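Local coordinates for protein DNA polymerase III subunit beta (Deinococcus radiodurans, PDB 4TRT) that probably tethers DNA polymerases and other proteins to DNA as a ring-shaped sliding clamp, giving them processivity, at residues A[51-56]-A[116-121]; A[197-202]-A[224-229]. One frame throughout, in Å; residues are numbered along the deposited sequence. Where two conformers were deposited one is given.

Interaction 1. Residues A[51-56]-A[116-121]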
ATOM      1  N   GLU A  51      -5.076 -18.735 -19.174  1.00 37.79           N
ATOM      2  CA  GLU A  51      -5.786 -19.644 -18.237  1.00 40.34           C
ATOM      3  C   GLU A  51      -7.265 -19.299 -18.147  1.00 37.94           C
ATOM      4  O   GLU A  51      -8.101 -20.180 -18.002  1.00 37.20           O
ATOM      5  CB  GLU A  51      -5.153 -19.615 -16.844  1.00 42.89           C
ATOM      6  CG  GLU A  51      -3.698 -20.062 -16.822  1.00 46.45           C
ATOM      7  CD  GLU A  51      -3.493 -21.457 -17.401  1.00 50.34           C
ATOM      8  OE1 GLU A  51      -4.356 -22.355 -17.201  1.00 53.68           O
ATOM      9  OE2 GLU A  51      -2.465 -21.662 -18.084  1.00 57.52           O
ATOM     10  N   ILE A  52      -7.581 -18.016 -18.221  1.00 36.88           N
ATOM     11  CA  ILE A  52      -8.978 -17.608 -18.341  1.00 37.44           C
ATOM     12  C   ILE A  52      -9.174 -16.640 -19.496  1.00 35.80           C
ATOM     13  O   ILE A  52      -8.245 -15.968 -19.900  1.00 36.38           O
ATOM     14  CB  ILE A  52      -9.553 -17.033 -17.020  1.00 38.35           C
ATOM     15  CG1 ILE A  52      -8.941 -15.682 -16.659  1.00 38.76           C
ATOM     16  CG2 ILE A  52      -9.393 -18.022 -15.875  1.00 40.12           C
ATOM     17  CD1 ILE A  52      -9.821 -14.865 -15.731  1.00 39.27           C
ATOM     18  N   ASP A  53     -10.398 -16.589 -20.023  1.00 36.98           N
ATOM     19  CA  ASP A  53     -10.824 -15.537 -20.940  1.00 37.37           C
ATOM     20  C   ASP A  53     -11.885 -14.741 -20.229  1.00 37.54           C
ATOM     21  O   ASP A  53     -12.690 -15.300 -19.491  1.00 35.89           O
ATOM     22  CB  ASP A  53     -11.457 -16.082 -22.228  1.00 38.90           C
ATOM     23  CG  ASP A  53     -10.643 -17.179 -22.874  1.00 39.83           C
ATOM     24  OD1 ASP A  53      -9.405 -17.076 -22.867  1.00 42.90           O
ATOM     25  OD2 ASP A  53     -11.256 -18.134 -23.405  1.00 42.55           O
ATOM     26  N   LEU A  54     -11.913 -13.443 -20.494  1.00 36.25           N
ATOM     27  CA  LEU A  54     -12.870 -12.552 -19.862  1.00 37.15           C
ATOM     28  C   LEU A  54     -13.433 -11.587 -20.887  1.00 37.22           C
ATOM     29  O   LEU A  54     -12.703 -11.082 -21.748  1.00 34.08           O
ATOM     30  CB  LEU A  54     -12.178 -11.788 -18.737  1.00 35.54           C
ATOM     31  CG  LEU A  54     -13.000 -10.832 -17.887  1.00 37.21           C
ATOM     32  CD1 LEU A  54     -14.049 -11.593 -17.079  1.00 38.41           C
ATOM     33  CD2 LEU A  54     -12.065 -10.039 -16.991  1.00 37.48           C
ATOM     34  N   SER A  55     -14.732 -11.334 -20.774  1.00 37.40           N
ATOM     35  CA  SER A  55     -15.444 -10.407 -21.625  1.00 38.03           C
ATOM     36  C   SER A  55     -16.334  -9.548 -20.748  1.00 38.24           C
ATOM     37  O   SER A  55     -16.990 -10.070 -19.847  1.00 37.85           O
ATOM     38  CB  SER A  55     -16.303 -11.181 -22.609  1.00 39.93           C
ATOM     39  OG  SER A  55     -16.808 -10.322 -23.586  1.00 45.22           O
ATOM     40  N   CYS A  56     -16.357  -8.247 -21.005  0.50 37.54           N
ATOM     41  CA  CYS A  56     -17.230  -7.335 -20.277  0.50 38.15           C
ATOM     42  C   CYS A  56     -17.951  -6.430 -21.255  0.50 39.38           C
ATOM     43  O   CYS A  56     -17.327  -5.810 -22.123  0.50 37.89           O
ATOM     44  CB  CYS A  56     -16.447  -6.480 -19.283  0.50 37.16           C
ATOM     45  SG  CYS A  56     -17.549  -5.589 -18.152  0.50 36.98           S
ATOM     46  N   PRO A 116      -6.849 -13.862 -31.318  1.00 48.50           N
ATOM     47  CA  PRO A 116      -7.706 -15.056 -31.401  1.00 52.75           C
ATOM     48  C   PRO A 116      -9.190 -14.772 -31.189  1.00 50.85           C
ATOM     49  O   PRO A 116      -9.529 -13.963 -30.342  1.00 46.74           O
ATOM     50  CB  PRO A 116      -7.200 -15.930 -30.239  1.00 52.58           C
ATOM     51  CG  PRO A 116      -6.624 -14.954 -29.267  1.00 50.66           C
ATOM     52  CD  PRO A 116      -5.927 -13.967 -30.169  1.00 50.61           C
ATOM     53  N   PRO A 117     -10.068 -15.463 -31.939  1.00 53.80           N
ATOM     54  CA  PRO A 117     -11.483 -15.345 -31.628  1.00 54.06           C
ATOM     55  C   PRO A 117     -11.752 -15.987 -30.275  1.00 54.27           C
ATOM     56  O   PRO A 117     -11.403 -17.150 -30.075  1.00 61.15           O
ATOM     57  CB  PRO A 117     -12.160 -16.137 -32.751  1.00 56.11           C
ATOM     58  CG  PRO A 117     -11.141 -17.143 -33.165  1.00 56.93           C
ATOM     59  CD  PRO A 117      -9.818 -16.445 -33.013  1.00 55.63           C
ATOM     60  N   LEU A 118     -12.308 -15.222 -29.344  1.00 51.30           N
ATOM     61  CA  LEU A 118     -12.696 -15.758 -28.045  1.00 51.66           C
ATOM     62  C   LEU A 118     -14.200 -16.009 -28.068  1.00 52.97           C
ATOM     63  O   LEU A 118     -14.955 -15.124 -28.448  1.00 56.32           O
ATOM     64  CB  LEU A 118     -12.330 -14.777 -26.925  1.00 47.48           C
ATOM     65  CG  LEU A 118     -10.852 -14.409 -26.792  1.00 46.70           C
ATOM     66  CD1 LEU A 118     -10.656 -13.264 -25.798  1.00 45.71           C
ATOM     67  CD2 LEU A 118     -10.014 -15.622 -26.420  1.00 44.86           C
ATOM     68  N   SER A 119     -14.621 -17.213 -27.675  1.00 51.92           N
ATOM     69  CA  SER A 119     -16.031 -17.616 -27.722  1.00 53.60           C
ATOM     70  C   SER A 119     -16.541 -17.916 -26.324  1.00 51.65           C
ATOM     71  O   SER A 119     -15.933 -18.698 -25.600  1.00 49.60           O
ATOM     72  CB  SER A 119     -16.235 -18.881 -28.577  1.00 59.16           C
ATOM     73  OG  SER A 119     -16.538 -18.577 -29.927  1.00 64.54           O
ATOM     74  N   PHE A 120     -17.679 -17.325 -25.976  1.00 54.34           N
ATOM     75  CA  PHE A 120     -18.298 -17.526 -24.682  1.00 52.62           C
ATOM     76  C   PHE A 120     -19.688 -18.156 -24.885  1.00 56.27           C
ATOM     77  O   PHE A 120     -20.617 -17.464 -25.293  1.00 60.22           O
ATOM     78  CB  PHE A 120     -18.396 -16.188 -23.939  1.00 50.10           C
ATOM     79  CG  PHE A 120     -17.057 -15.528 -23.696  1.00 47.82           C
ATOM     80  CD1 PHE A 120     -16.498 -14.682 -24.651  1.00 47.74           C
ATOM     81  CD2 PHE A 120     -16.363 -15.746 -22.517  1.00 45.53           C
ATOM     82  CE1 PHE A 120     -15.270 -14.083 -24.434  1.00 46.88           C
ATOM     83  CE2 PHE A 120     -15.130 -15.144 -22.293  1.00 44.58           C
ATOM     84  CZ  PHE A 120     -14.586 -14.314 -23.246  1.00 44.79           C
ATOM     85  N   PRO A 121     -19.829 -19.475 -24.635  1.00 56.75           N
ATOM     86  CA  PRO A 121     -21.153 -20.111 -24.766  1.00 60.26           C
ATOM     87  C   PRO A 121     -22.158 -19.620 -23.723  1.00 61.63           C
ATOM     88  O   PRO A 121     -21.755 -19.179 -22.644  1.00 61.65           O
ATOM     89  CB  PRO A 121     -20.850 -21.602 -24.587  1.00 59.97           C
ATOM     90  CG  PRO A 121     -19.533 -21.663 -23.895  1.00 56.97           C
ATOM     91  CD  PRO A 121     -18.770 -20.466 -24.367  1.00 56.32           C
TER
HETATM   92  O   HOH W   1     -12.541 -18.662 -26.443  1.00 48.88           O
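Phe120 holds CG anti to its own carbonyl carbon, beside the backbone N (chi1 -60°), and its ring lies against strand 52-56; Asp53 sets CG in the same relation to its backbone (chi1 -48°). The far rim of the ring meets the strand: Phe120 CZ lies 3.7 Å from Asp53 CB, and Phe120 CE2 is 3.7 Å from Asp53 O, which sits at the ring edge near its plane. Over one face comes Ser55 CB, 3.9 Å from the ring centroid and 25° off the normal, a CH-pi contact displaced toward the rim. Strand 52-59 joins strand 224-229 in an antiparallel sheet that runs from the N-terminal clamp domain into the central one, and residues 116-121 belong to the connection between these domains, laid across the outer face of that sheet, the one turned from helix 8-21. An alanine in place of Phe120 would probably open a gap beside Asp53 CB and leave Ser55 CB without its aromatic face. Further back along the connection, Leu118 CD2 packs against the Asp53 carboxylate, 3.9 Å from OD1. The acid has stronger polar partners in Thr48, which bonds OD1, and Asn227, which bonds OD2. A water accepts the Ser119 N-H at 2.8 Å from Ser119 N and donates weakly to Asp53 OD2, bridging loop and strand.

Interaction 2. Residues A[197-202]-A[224-229]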
ATOM      1  N   ASP A 197      -9.822 -17.162  -7.800  1.00 37.98           N
ATOM      2  CA  ASP A 197      -9.389 -15.800  -7.476  1.00 40.11           C
ATOM      3  C   ASP A 197      -9.924 -14.781  -8.484  1.00 42.83           C
ATOM      4  O   ASP A 197     -10.362 -13.694  -8.105  1.00 38.68           O
ATOM      5  CB  ASP A 197      -7.869 -15.690  -7.441  1.00 42.69           C
ATOM      6  CG  ASP A 197      -7.247 -16.480  -6.317  1.00 44.36           C
ATOM      7  OD1 ASP A 197      -7.906 -16.679  -5.277  1.00 44.23           O
ATOM      8  OD2 ASP A 197      -6.092 -16.916  -6.478  1.00 44.60           O
ATOM      9  N   GLU A 198      -9.892 -15.149  -9.766  1.00 41.46           N
ATOM     10  CA  GLU A 198     -10.398 -14.276 -10.814  1.00 43.41           C
ATOM     11  C   GLU A 198     -11.912 -14.159 -10.707  1.00 40.84           C
ATOM     12  O   GLU A 198     -12.453 -13.082 -10.924  1.00 39.06           O
ATOM     13  CB  GLU A 198     -10.011 -14.793 -12.207  1.00 45.04           C
ATOM     14  CG  GLU A 198      -8.513 -14.923 -12.447  1.00 46.50           C
ATOM     15  CD  GLU A 198      -7.734 -13.638 -12.224  1.00 51.07           C
ATOM     16  OE1 GLU A 198      -8.312 -12.523 -12.277  1.00 52.32           O
ATOM     17  OE2 GLU A 198      -6.514 -13.748 -11.971  1.00 54.38           O
ATOM     18  N   LEU A 199     -12.579 -15.273 -10.382  1.00 39.57           N
ATOM     19  CA  LEU A 199     -14.026 -15.292 -10.259  1.00 39.54           C
ATOM     20  C   LEU A 199     -14.474 -14.370  -9.135  1.00 39.24           C
ATOM     21  O   LEU A 199     -15.404 -13.597  -9.305  1.00 42.48           O
ATOM     22  CB  LEU A 199     -14.560 -16.711 -10.046  1.00 38.09           C
ATOM     23  CG  LEU A 199     -14.810 -17.545 -11.298  1.00 39.21           C
ATOM     24  CD1 LEU A 199     -15.088 -19.005 -10.955  1.00 38.89           C
ATOM     25  CD2 LEU A 199     -15.955 -16.942 -12.106  1.00 40.50           C
ATOM     26  N   ILE A 200     -13.785 -14.445  -8.003  1.00 37.83           N
ATOM     27  CA  ILE A 200     -14.066 -13.578  -6.872  1.00 38.84           C
ATOM     28  C   ILE A 200     -14.006 -12.103  -7.275  1.00 41.02           C
ATOM     29  O   ILE A 200     -14.823 -11.310  -6.832  1.00 41.82           O
ATOM     30  CB  ILE A 200     -13.114 -13.864  -5.685  1.00 37.85           C
ATOM     31  CG1 ILE A 200     -13.429 -15.223  -5.077  1.00 36.23           C
ATOM     32  CG2 ILE A 200     -13.218 -12.780  -4.604  1.00 38.06           C
ATOM     33  CD1 ILE A 200     -12.350 -15.712  -4.133  1.00 35.86           C
ATOM     34  N   ARG A 201     -13.057 -11.746  -8.127  0.50 41.47           N
ATOM     35  CA  ARG A 201     -12.912 -10.355  -8.536  0.50 43.54           C
ATOM     36  C   ARG A 201     -14.038  -9.851  -9.440  0.50 43.64           C
ATOM     37  O   ARG A 201     -14.274  -8.652  -9.493  0.50 45.26           O
ATOM     38  CB  ARG A 201     -11.554 -10.157  -9.191  0.50 44.92           C
ATOM     39  CG  ARG A 201     -10.438 -10.263  -8.157  0.50 45.33           C
ATOM     40  CD  ARG A 201      -9.046 -10.347  -8.754  0.50 46.54           C
ATOM     41  NE  ARG A 201      -8.052 -10.555  -7.707  0.50 47.20           N
ATOM     42  CZ  ARG A 201      -7.523  -9.577  -6.976  0.50 49.62           C
ATOM     43  NH1 ARG A 201      -7.891  -8.325  -7.184  0.50 50.23           N
ATOM     44  NH2 ARG A 201      -6.627  -9.854  -6.037  0.50 50.31           N
ATOM     45  N   VAL A 202     -14.750 -10.751 -10.120  1.00 42.49           N
ATOM     46  CA  VAL A 202     -15.836 -10.329 -11.042  1.00 43.59           C
ATOM     47  C   VAL A 202     -17.268 -10.609 -10.568  1.00 44.46           C
ATOM     48  O   VAL A 202     -18.205  -9.980 -11.048  1.00 43.47           O
ATOM     49  CB  VAL A 202     -15.660 -10.904 -12.471  1.00 42.93           C
ATOM     50  CG1 VAL A 202     -14.306 -10.523 -13.066  1.00 43.11           C
ATOM     51  CG2 VAL A 202     -15.867 -12.397 -12.505  1.00 40.27           C
ATOM     52  N   VAL A 224     -20.545  -9.518 -17.421  1.00 53.30           N
ATOM     53  CA  VAL A 224     -19.288 -10.253 -17.548  1.00 50.70           C
ATOM     54  C   VAL A 224     -19.492 -11.705 -17.966  1.00 49.08           C
ATOM     55  O   VAL A 224     -20.423 -12.358 -17.491  1.00 49.67           O
ATOM     56  CB  VAL A 224     -18.498 -10.264 -16.221  1.00 51.02           C
ATOM     57  CG1 VAL A 224     -17.273 -11.149 -16.353  1.00 49.82           C
ATOM     58  CG2 VAL A 224     -18.079  -8.861 -15.817  1.00 51.78           C
ATOM     59  N   LYS A 225     -18.618 -12.198 -18.847  1.00 46.07           N
ATOM     60  CA  LYS A 225     -18.527 -13.614 -19.186  1.00 43.30           C
ATOM     61  C   LYS A 225     -17.086 -14.077 -18.961  1.00 41.56           C
ATOM     62  O   LYS A 225     -16.143 -13.396 -19.372  1.00 39.38           O
ATOM     63  CB  LYS A 225     -18.899 -13.847 -20.644  1.00 45.31           C
ATOM     64  CG  LYS A 225     -20.179 -13.157 -21.088  1.00 48.39           C
ATOM     65  CD  LYS A 225     -20.528 -13.556 -22.511  1.00 50.58           C
ATOM     66  CE  LYS A 225     -21.938 -13.155 -22.910  1.00 53.88           C
ATOM     67  NZ  LYS A 225     -21.947 -11.814 -23.528  1.00 57.06           N
ATOM     68  N   MET A 226     -16.906 -15.229 -18.320  1.00 39.46           N
ATOM     69  CA  MET A 226     -15.560 -15.749 -18.062  1.00 38.86           C
ATOM     70  C   MET A 226     -15.479 -17.200 -18.459  1.00 38.98           C
ATOM     71  O   MET A 226     -16.337 -18.000 -18.040  1.00 38.19           O
ATOM     72  CB  MET A 226     -15.194 -15.603 -16.581  1.00 39.31           C
ATOM     73  CG  MET A 226     -13.778 -16.061 -16.258  1.00 39.92           C
ATOM     74  SD  MET A 226     -13.326 -15.976 -14.521  1.00 43.37           S
ATOM     75  CE  MET A 226     -12.907 -14.253 -14.345  1.00 41.53           C
ATOM     76  N   ASN A 227     -14.453 -17.538 -19.242  1.00 37.83           N
ATOM     77  CA  ASN A 227     -14.098 -18.924 -19.534  1.00 38.86           C
ATOM     78  C   ASN A 227     -12.960 -19.345 -18.617  1.00 38.22           C
ATOM     79  O   ASN A 227     -11.977 -18.607 -18.450  1.00 36.74           O
ATOM     80  CB  ASN A 227     -13.634 -19.116 -20.990  1.00 40.04           C
ATOM     81  CG  ASN A 227     -14.734 -18.895 -22.010  1.00 40.95           C
ATOM     82  OD1 ASN A 227     -15.919 -19.075 -21.715  1.00 42.69           O
ATOM     83  ND2 ASN A 227     -14.339 -18.532 -23.240  1.00 40.28           N
ATOM     84  N   LEU A 228     -13.091 -20.533 -18.033  1.00 38.42           N
ATOM     85  CA  LEU A 228     -12.032 -21.115 -17.220  1.00 38.72           C
ATOM     86  C   LEU A 228     -11.970 -22.611 -17.420  1.00 39.15           C
ATOM     87  O   LEU A 228     -12.949 -23.227 -17.855  1.00 38.67           O
ATOM     88  CB  LEU A 228     -12.238 -20.830 -15.746  1.00 39.08           C
ATOM     89  CG  LEU A 228     -13.627 -21.176 -15.202  1.00 40.39           C
ATOM     90  CD1 LEU A 228     -13.574 -21.944 -13.889  1.00 39.32           C
ATOM     91  CD2 LEU A 228     -14.455 -19.901 -15.062  1.00 39.97           C
ATOM     92  N   LYS A 229     -10.812 -23.172 -17.103  1.00 37.71           N
ATOM     93  CA  LYS A 229     -10.594 -24.595 -17.200  1.00 40.26           C
ATOM     94  C   LYS A 229     -11.166 -25.247 -15.963  1.00 38.47           C
ATOM     95  O   LYS A 229     -11.321 -24.600 -14.936  1.00 34.04           O
ATOM     96  CB  LYS A 229      -9.107 -24.906 -17.266  1.00 43.13           C
ATOM     97  CG  LYS A 229      -8.425 -24.386 -18.509  1.00 48.15           C
ATOM     98  CD  LYS A 229      -6.930 -24.648 -18.449  1.00 51.20           C
ATOM     99  CE  LYS A 229      -6.215 -23.959 -19.596  1.00 54.39           C
ATOM    100  NZ  LYS A 229      -4.775 -23.808 -19.250  1.00 59.18           N
TER
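Met226 extends from strand 224-229 toward helix 197-202 and ends among Glu198, Leu199 and Val202, forming the middle of a helix-on-sheet layer in the central domain of the clamp. This is the helix-against-sheet packing of the DNA clamp fold, in which helices cover one face of an antiparallel sheet. The short helix and strand segments run almost exactly antiparallel, at 176°, with their axes 10.3 Å apart at closest approach. Alternate strand residues Val224, Met226 and Leu228 direct CB to the helix, as the alternation of a beta strand requires.

The methionine leaves the backbone with CG anti to N (chi1 -177°) and stays extended through SD before bending at chi3 (-81°). That last bend separates the roles of its two terminal atoms. SD meets the Leu199 branch, 3.7 Å from Leu199 CD2, the two side chains crossing obliquely. CE instead faces the helix backbone and the Val202 side: it is 3.9 Å from Val202 CG2 and 3.6 Å from Glu198 CB. Of the Glu198 side chain it is CB that touches the methyl, with Glu198 O also 3.6 Å from Met226 CE; the chain bends at chi2, and its carboxylate end leads away from the strand.

Flanking pairs extend the apolar layer along the strand. Leu199 divides its two methyls, CD2 lying on the Met226 sulfur while CD1 approaches Leu228 CD2 at 4.3 Å. Val202, at the other end, directs its CB toward the strand and meets Val224. Ile52 and Leu54 of the adjoining strand also touch Met226, and Phe137 of helix 130-140 touches Leu199. No hydrogen bond joins helix and strand here, and the Val202-Val224 meeting rests on Val202 CB, 4.2 Å from Val224 CG1.

Interactions 1 and 2 lie on opposite faces of one antiparallel sheet, with centres about 10 Å apart, and share the seam where strand 52-59 of the N-terminal domain pairs with strand 224-229 of the central domain. Asp53 with Asn227 and Ser55 with Lys225 make the backbone bonds of that seam. On the loop side, Asn227 ND2 probably donates to Ser119 O at 2.9 Å; on the helix side, Leu54 CD1 packs 3.3 Å from Val224 CG1. Just before strand 52-59, Glu51 OE1 makes a salt bridge with Lys229 NZ at the end of strand 224-229; the 2.5 Å separation is unusually short. Along the chain, interaction 1 closes before interaction 2 opens.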